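PDB 6JSB: hypothetical membrane protein from Corynebacterium glutamicum, which binds heme through an HtaA-family domain and probably passes it along the heme-uptake machinery of corynebacteria. Local coordinates for residues 163-167 with 168-172; 21-25 with 26-30; 122-125 with 126-129. All blocks are in the same frame, centred on the assembly; numbering follows the deposited sequence.

Contact 1: residues 163-167 with 168-172; sequences TKLTA and TGVDV
Thr166, just past the end of strand 156-165, caps the following helix by accepting from Gly169 N. Its OG1 sits between the backbone N and the carbonyl carbon (chi1 63°), a position that swings the hydroxyl forward over the first turn, where Gly169 N donates to Thr166 OG1 over 3.0 Å in a fairly straight bond of 155° at hydrogen. This is an N-cap. The carbonyl of the same residue opens the backbone bonding of the helix, with Val170 N donating to Thr166 O at 3.0 Å; a weak bond from Val170 N to Ala167 O runs beside it.

Leu165 lies along the backbone of the helix. Its CG, anti to the backbone N and beside the carbonyl carbon (chi1 -167°), points the branch forward to the Gly169-Val170 backbone. Gly169 has no side chain, and Leu165 CD1 lies directly against Gly169 CA at 3.7 Å, while Leu165 CD2 reaches Val170 CG2 at 3.9 Å, methyl against methyl. Val170 CG2 also packs over Thr166 O, 3.4 Å away, so an apolar branch covers part of the capping residue's carbonyl.

The contact joins strand 156-165 to helix 167-172. Strand 139-146 flanks it, its Glu140 O taking a second hydrogen bond at Thr166 OG1 and its Leu141 packing on Leu165, while Tyr177 and Leu183 from loops also touch that leucine.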
# COMPACT_ATOMS: atom_id res chain seq x y z
N THR A 163 1.90 -7.34 9.35
CA THR A 163 2.14 -7.68 7.94
C THR A 163 3.58 -8.12 7.75
O THR A 163 4.49 -7.60 8.41
CB THR A 163 1.90 -6.49 7.03
OG1 THR A 163 2.71 -5.39 7.51
CG2 THR A 163 0.40 -6.00 7.15
N LYS A 164 3.78 -9.08 6.83
CA LYS A 164 5.11 -9.56 6.46
C LYS A 164 5.21 -9.67 4.94
O LYS A 164 4.33 -10.23 4.32
CB LYS A 164 5.40 -10.93 7.11
CG LYS A 164 5.65 -10.75 8.67
CD LYS A 164 5.98 -12.11 9.28
CE LYS A 164 6.47 -11.97 10.75
NZ LYS A 164 5.73 -10.93 11.52
N LEU A 165 6.30 -9.17 4.39
CA LEU A 165 6.51 -9.13 2.94
C LEU A 165 6.57 -10.54 2.37
O LEU A 165 7.23 -11.43 2.92
CB LEU A 165 7.84 -8.42 2.67
CG LEU A 165 8.12 -8.00 1.22
CD1 LEU A 165 7.16 -6.83 0.86
CD2 LEU A 165 9.62 -7.53 1.21
N THR A 166 5.92 -10.72 1.22
CA THR A 166 6.02 -11.98 0.50
C THR A 166 7.24 -12.01 -0.43
O THR A 166 7.90 -10.99 -0.70
CB THR A 166 4.78 -12.19 -0.37
OG1 THR A 166 4.74 -11.14 -1.35
CG2 THR A 166 3.48 -12.21 0.41
N ALA A 167 7.50 -13.21 -0.97
CA ALA A 167 8.52 -13.31 -2.02
C ALA A 167 8.21 -12.40 -3.20
O ALA A 167 9.13 -11.84 -3.83
CB ALA A 167 8.63 -14.77 -2.47
N THR A 168 6.93 -12.27 -3.58
CA THR A 168 6.59 -11.32 -4.65
C THR A 168 6.96 -9.90 -4.26
O THR A 168 7.50 -9.11 -5.06
CB THR A 168 5.09 -11.43 -4.95
OG1 THR A 168 4.84 -12.70 -5.51
CG2 THR A 168 4.62 -10.34 -5.95
N GLY A 169 6.67 -9.55 -3.01
CA GLY A 169 6.93 -8.19 -2.54
C GLY A 169 8.41 -7.86 -2.47
O GLY A 169 8.79 -6.70 -2.57
N VAL A 170 9.26 -8.88 -2.33
CA VAL A 170 10.70 -8.64 -2.30
C VAL A 170 11.16 -7.89 -3.55
O VAL A 170 11.92 -6.92 -3.46
CB VAL A 170 11.47 -9.97 -2.13
CG1 VAL A 170 13.00 -9.73 -2.47
CG2 VAL A 170 11.29 -10.45 -0.71
N ASP A 171 10.71 -8.34 -4.75
CA ASP A 171 11.13 -7.67 -5.96
C ASP A 171 10.49 -6.30 -6.13
O ASP A 171 11.08 -5.43 -6.77
CB ASP A 171 10.80 -8.58 -7.14
CG ASP A 171 11.67 -9.82 -7.12
OD1 ASP A 171 12.88 -9.63 -6.89
OD2 ASP A 171 11.13 -10.93 -7.25
N VAL A 172 9.28 -6.10 -5.59
CA VAL A 172 8.62 -4.81 -5.68
C VAL A 172 9.43 -3.74 -4.95
O VAL A 172 9.55 -2.59 -5.43
CB VAL A 172 7.19 -4.90 -5.12
CG1 VAL A 172 6.53 -3.47 -5.13
CG2 VAL A 172 6.33 -5.88 -5.99

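Contact 2: residues 21-25 with 26-30; sequences NNYLE and GPIAN. With HEM (protoporphyrin IX containing Fe), chain C.
Tyr23 and Ala29 meet through the back of the phenol ring: Ala29 CB lies 4.0 Å above the ring plane of Tyr23, offset toward the rim, while the heme covers the opposite face. Ile28 CG2 comes to the ring edge, in plane, 3.9 Å from Tyr23 CE1. The phenol is thus wedged between porphyrin and helix 27-30, and its OH binds the heme iron at 2.1 Å. A chi1 of 148°, well short of fully anti, leans the ring over the porphyrin. Ile28 serves both partners, since its CD1 packs on heme CBA at 3.6 Å.

Behind the ring, Leu24 CD2 touches Ala29 CB, and Asn30 folds back so that ND2 donates to Leu24 O over 2.9 Å, close to its own amide plane and nearly straight at 162°. The same amide also bonds Thr78 O through ND2 and Gly38 N through OD1, so its rotation is fixed from several directions. Gly26 N donates to Tyr23 O where the chain leaves helix 18-24.

Elsewhere, in contrast to this close packing, water mediates the contact: one molecule bridges Tyr23 O and Ile28 N, and a second spans Glu25 O and Asn30 O. The partly exposed, extended Glu25 is held from outside, by a salt bridge to Arg55 and a hydrogen bond from Lys52 N. His80, in the second shell, hydrogen-bonds the OH of the iron-ligating Tyr23, giving an axial-tyrosine site, as in other bacterial heme-uptake proteins.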
# COMPACT_ATOMS: atom_id res chain seq x y z
N ASN A 21 9.15 5.38 4.27
CA ASN A 21 8.80 6.79 4.03
C ASN A 21 9.87 7.73 4.54
O ASN A 21 10.19 8.74 3.90
CB ASN A 21 7.47 7.14 4.73
CG ASN A 21 6.29 6.31 4.18
OD1 ASN A 21 6.19 6.07 2.97
ND2 ASN A 21 5.36 5.93 5.06
N ASN A 22 10.45 7.41 5.69
CA ASN A 22 11.58 8.21 6.21
C ASN A 22 12.75 8.25 5.23
O ASN A 22 13.37 9.29 4.99
CB ASN A 22 12.04 7.60 7.53
CG ASN A 22 13.10 8.44 8.19
OD1 ASN A 22 12.81 9.58 8.54
ND2 ASN A 22 14.31 7.92 8.36
N TYR A 23 13.10 7.09 4.66
CA TYR A 23 14.20 7.03 3.70
C TYR A 23 13.84 7.76 2.41
O TYR A 23 14.64 8.55 1.89
CB TYR A 23 14.49 5.55 3.43
CG TYR A 23 14.98 5.26 2.04
CD1 TYR A 23 16.30 5.53 1.68
CD2 TYR A 23 14.14 4.63 1.11
CE1 TYR A 23 16.75 5.20 0.32
CE2 TYR A 23 14.58 4.30 -0.18
CZ TYR A 23 15.87 4.61 -0.54
OH TYR A 23 16.31 4.32 -1.80
N LEU A 24 12.64 7.52 1.89
CA LEU A 24 12.28 8.06 0.57
C LEU A 24 12.20 9.58 0.60
O LEU A 24 12.64 10.25 -0.34
CB LEU A 24 10.96 7.38 0.12
CG LEU A 24 10.51 7.64 -1.36
CD1 LEU A 24 9.75 9.02 -1.44
CD2 LEU A 24 11.67 7.62 -2.37
N GLU A 25 11.65 10.15 1.67
CA GLU A 25 11.54 11.61 1.75
C GLU A 25 12.81 12.26 2.28
O GLU A 25 12.87 13.50 2.35
CB GLU A 25 10.37 11.97 2.66
CG GLU A 25 9.05 11.47 2.07
CD GLU A 25 7.81 12.03 2.85
OE1 GLU A 25 7.40 13.16 2.50
OE2 GLU A 25 7.30 11.32 3.75
N GLY A 26 13.81 11.47 2.64
CA GLY A 26 15.05 11.95 3.25
C GLY A 26 16.18 12.22 2.27
O GLY A 26 16.03 12.16 1.03
N PRO A 27 17.38 12.49 2.83
CA PRO A 27 18.52 12.97 2.02
C PRO A 27 19.21 11.90 1.20
O PRO A 27 19.98 12.25 0.28
CB PRO A 27 19.49 13.56 3.08
CG PRO A 27 19.18 12.74 4.34
CD PRO A 27 17.63 12.61 4.28
N ILE A 28 18.92 10.61 1.43
CA ILE A 28 19.56 9.59 0.61
C ILE A 28 18.84 9.49 -0.72
O ILE A 28 19.47 9.52 -1.79
CB ILE A 28 19.57 8.23 1.36
CG1 ILE A 28 20.36 8.36 2.67
CG2 ILE A 28 20.13 7.11 0.45
CD1 ILE A 28 20.15 7.18 3.60
N ALA A 29 17.49 9.37 -0.69
CA ALA A 29 16.73 9.24 -1.94
C ALA A 29 16.43 10.60 -2.59
O ALA A 29 16.14 10.65 -3.77
CB ALA A 29 15.39 8.49 -1.70
N ASN A 30 16.41 11.68 -1.81
CA ASN A 30 15.92 12.95 -2.34
C ASN A 30 16.70 14.09 -1.69
O ASN A 30 16.11 15.06 -1.22
CB ASN A 30 14.42 13.10 -2.13
CG ASN A 30 13.61 12.48 -3.27
OD1 ASN A 30 13.78 12.84 -4.43
ND2 ASN A 30 12.69 11.53 -2.92
CHA HEM C . 17.35 1.70 1.36
CHB HEM C . 20.26 3.86 -1.86
CHC HEM C . 17.24 2.41 -5.42
CHD HEM C . 14.15 0.53 -2.12
C1A HEM C . 18.42 2.34 0.77
C2A HEM C . 19.62 2.72 1.49
C3A HEM C . 20.46 3.34 0.62
C4A HEM C . 19.78 3.34 -0.68
CMA HEM C . 21.87 3.94 0.91
CAA HEM C . 19.85 2.43 2.99
CBA HEM C . 19.43 3.64 3.81
CGA HEM C . 19.33 3.23 5.27
O1A HEM C . 19.11 4.14 6.12
O2A HEM C . 19.45 2.00 5.56
C1B HEM C . 19.69 3.66 -3.09
C2B HEM C . 20.24 4.14 -4.36
C3B HEM C . 19.42 3.74 -5.34
C4B HEM C . 18.29 3.01 -4.74
CMB HEM C . 21.58 4.93 -4.43
CAB HEM C . 19.52 3.98 -6.88
CBB HEM C . 20.26 4.97 -7.39
C1C HEM C . 16.13 1.78 -4.85
C2C HEM C . 15.00 1.25 -5.57
C3C HEM C . 14.11 0.77 -4.67
C4C HEM C . 14.69 0.93 -3.34
CMC HEM C . 14.78 1.35 -7.10
CAC HEM C . 12.77 0.19 -5.08
CBC HEM C . 11.74 0.32 -4.25
C1D HEM C . 14.77 0.69 -0.90
C2D HEM C . 14.24 0.22 0.36
C3D HEM C . 15.10 0.53 1.35
C4D HEM C . 16.22 1.23 0.74
CMD HEM C . 12.91 -0.57 0.47
CAD HEM C . 14.92 0.21 2.86
CBD HEM C . 14.33 1.49 3.51
CGD HEM C . 14.11 1.18 4.99
O1D HEM C . 15.15 1.12 5.73
O2D HEM C . 12.90 0.99 5.36
NA HEM C . 18.54 2.71 -0.59
NB HEM C . 18.50 3.03 -3.37
NC HEM C . 15.92 1.54 -3.49
ND HEM C . 15.96 1.31 -0.61
FE HEM C . 17.05 2.34 -2.06
O HOH W 1 16.96 9.34 2.97
O HOH W 2 14.60 15.38 1.23

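Contact 3: residues 122-125 with 126-129; sequences REFV and DTKT. With HEM (protoporphyrin IX containing Fe), chain C.
Phe124 and Asp126 pack ring against backbone: Asp126 N lies 4.1 Å above the ring plane of Phe124, over its centre, and Phe124 CZ comes within 3.8 Å of Asp126 CA. At the ring's edge, near its plane, Thr127 CG2 approaches CZ more distantly. The heme also meets the ring, with Phe124 CD1 3.5 Å from the heme meso carbon CHC. Phe124 holds CG anti to the backbone N (chi1 179°), and this extended setting carries the ring from the chain up to the porphyrin. Thr127 follows on the same ligand, its CG2 resting 3.8 Å from the heme methyl CMB and its carbonyl O close to the vinyl carbon CBB.

A second shell shapes the loop. Asp126 OD1 accepts from Lys128 N at 2.9 Å, which makes an Asx turn, and also from Thr129 OG1 at 2.7 Å. The two donors come from opposite faces of the carboxylate plane, 34° and 40° out of it, so one oxygen ties two successive residues to the turn. Thr129 CG2 then leans on Val125 CB, and a water accepts from Val125 N and lies within hydrogen-bonding distance of Asp126 O and Thr129 O.

Farther out, Phe176 meets Phe124 in an edge-to-face stack, and Val125 packs on Ala131. Arg122, at the end of strand 112-122, anchors the start of the loop through NH1 to Ala131 O.

Toward the heme the loop presents mostly aromatic and methyl carbon, suited to the apolar vinyl and methyl edge of the porphyrin, with the carbonyl of Thr127 as the polar exception. The bonds of Asp126 OD1 stay inside the turn, and its two donors would probably stabilise the negative charge of Asp126.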
# COMPACT_ATOMS: atom_id res chain seq x y z
N ARG A 122 9.74 0.36 -10.59
CA ARG A 122 10.95 0.03 -11.34
C ARG A 122 11.78 -1.01 -10.60
O ARG A 122 12.03 -0.90 -9.39
CB ARG A 122 11.81 1.27 -11.55
CG ARG A 122 11.12 2.35 -12.37
CD ARG A 122 12.15 3.41 -12.76
NE ARG A 122 11.54 4.56 -13.42
CZ ARG A 122 11.13 4.61 -14.70
NH1 ARG A 122 11.22 3.52 -15.52
NH2 ARG A 122 10.65 5.77 -15.19
N GLU A 123 12.26 -2.00 -11.36
CA GLU A 123 13.22 -2.98 -10.84
C GLU A 123 14.48 -2.29 -10.36
O GLU A 123 14.94 -1.32 -10.98
CB GLU A 123 13.54 -3.96 -11.99
CG GLU A 123 14.42 -5.15 -11.56
CD GLU A 123 14.77 -6.05 -12.74
OE1 GLU A 123 15.62 -6.94 -12.57
OE2 GLU A 123 14.20 -5.85 -13.82
N PHE A 124 15.05 -2.75 -9.24
CA PHE A 124 16.39 -2.29 -8.88
C PHE A 124 17.41 -3.09 -9.67
O PHE A 124 17.50 -4.31 -9.51
CB PHE A 124 16.68 -2.42 -7.38
CG PHE A 124 18.07 -1.96 -7.03
CD1 PHE A 124 18.35 -0.60 -6.91
CD2 PHE A 124 19.12 -2.84 -6.95
CE1 PHE A 124 19.63 -0.14 -6.66
CE2 PHE A 124 20.43 -2.39 -6.71
CZ PHE A 124 20.68 -1.03 -6.54
N VAL A 125 18.16 -2.41 -10.53
CA VAL A 125 19.22 -3.06 -11.30
C VAL A 125 20.56 -2.62 -10.72
O VAL A 125 21.36 -3.45 -10.27
CB VAL A 125 19.09 -2.73 -12.80
CG1 VAL A 125 20.28 -3.29 -13.60
CG2 VAL A 125 17.81 -3.33 -13.33
N ASP A 126 20.83 -1.31 -10.73
CA ASP A 126 22.00 -0.74 -10.08
C ASP A 126 21.72 0.75 -9.92
O ASP A 126 20.64 1.23 -10.29
CB ASP A 126 23.30 -1.00 -10.85
CG ASP A 126 23.28 -0.44 -12.26
OD1 ASP A 126 22.73 0.66 -12.51
OD2 ASP A 126 23.92 -1.06 -13.15
N THR A 127 22.68 1.46 -9.36
CA THR A 127 22.41 2.84 -8.98
C THR A 127 22.53 3.81 -10.13
O THR A 127 22.40 5.03 -9.88
CB THR A 127 23.35 3.28 -7.86
OG1 THR A 127 24.68 3.26 -8.37
CG2 THR A 127 23.21 2.32 -6.68
N LYS A 128 22.79 3.33 -11.35
CA LYS A 128 22.96 4.19 -12.52
C LYS A 128 22.00 3.82 -13.64
O LYS A 128 22.24 4.19 -14.81
CB LYS A 128 24.42 4.14 -13.02
CG LYS A 128 25.44 4.60 -11.96
CD LYS A 128 25.22 6.08 -11.63
CE LYS A 128 26.06 6.58 -10.46
NZ LYS A 128 25.77 8.02 -10.14
N THR A 129 20.94 3.09 -13.33
CA THR A 129 20.00 2.58 -14.34
C THR A 129 18.58 2.99 -13.94
O THR A 129 18.16 2.69 -12.82
CB THR A 129 20.07 1.06 -14.41
OG1 THR A 129 21.39 0.68 -14.81
CG2 THR A 129 19.05 0.52 -15.42
CHA HEM C . 17.35 1.70 1.36
CHB HEM C . 20.26 3.86 -1.86
CHC HEM C . 17.24 2.41 -5.42
CHD HEM C . 14.15 0.53 -2.12
C1A HEM C . 18.42 2.34 0.77
C2A HEM C . 19.62 2.72 1.49
C3A HEM C . 20.46 3.34 0.62
C4A HEM C . 19.78 3.34 -0.68
CMA HEM C . 21.87 3.94 0.91
CAA HEM C . 19.85 2.43 2.99
CBA HEM C . 19.43 3.64 3.81
CGA HEM C . 19.33 3.23 5.27
O1A HEM C . 19.11 4.14 6.12
O2A HEM C . 19.45 2.00 5.56
C1B HEM C . 19.69 3.66 -3.09
C2B HEM C . 20.24 4.14 -4.36
C3B HEM C . 19.42 3.74 -5.34
C4B HEM C . 18.29 3.01 -4.74
CMB HEM C . 21.58 4.93 -4.43
CAB HEM C . 19.52 3.98 -6.88
CBB HEM C . 20.26 4.97 -7.39
C1C HEM C . 16.13 1.78 -4.85
C2C HEM C . 15.00 1.25 -5.57
C3C HEM C . 14.11 0.77 -4.67
C4C HEM C . 14.69 0.93 -3.34
CMC HEM C . 14.78 1.35 -7.10
CAC HEM C . 12.77 0.19 -5.08
CBC HEM C . 11.74 0.32 -4.25
C1D HEM C . 14.77 0.69 -0.90
C2D HEM C . 14.24 0.22 0.36
C3D HEM C . 15.10 0.53 1.35
C4D HEM C . 16.22 1.23 0.74
CMD HEM C . 12.91 -0.57 0.47
CAD HEM C . 14.92 0.21 2.86
CBD HEM C . 14.33 1.49 3.51
CGD HEM C . 14.11 1.18 4.99
O1D HEM C . 15.15 1.12 5.73
O2D HEM C . 12.90 0.99 5.36
NA HEM C . 18.54 2.71 -0.59
NB HEM C . 18.50 3.03 -3.37
NC HEM C . 15.92 1.54 -3.49
ND HEM C . 15.96 1.31 -0.61
FE HEM C . 17.05 2.34 -2.06
O HOH W 3 18.03 0.37 -11.13

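Overall arrangement
Contacts 2 and 3 both touch the heme, with centres about 17 Å apart and nearest atoms about 7 Å apart: residues 21-30 supply the axial tyrosine, and residues 122-129 line the vinyl-bearing edge. The side chains of Phe124 and Tyr23 come within about 7 Å of each other without touching across the two contacts. Contact 1, about 21 Å from contact 2 and 18 Å from contact 3 between centres, comes within about 5 Å of contact 3 at the nearest atoms. It also borders the pocket, because Val172 touches the heme and the side chain of Leu165 lies about 4 Å from that of Tyr177, whose hydroxyl, like that of Ser19, hydrogen-bonds the heme.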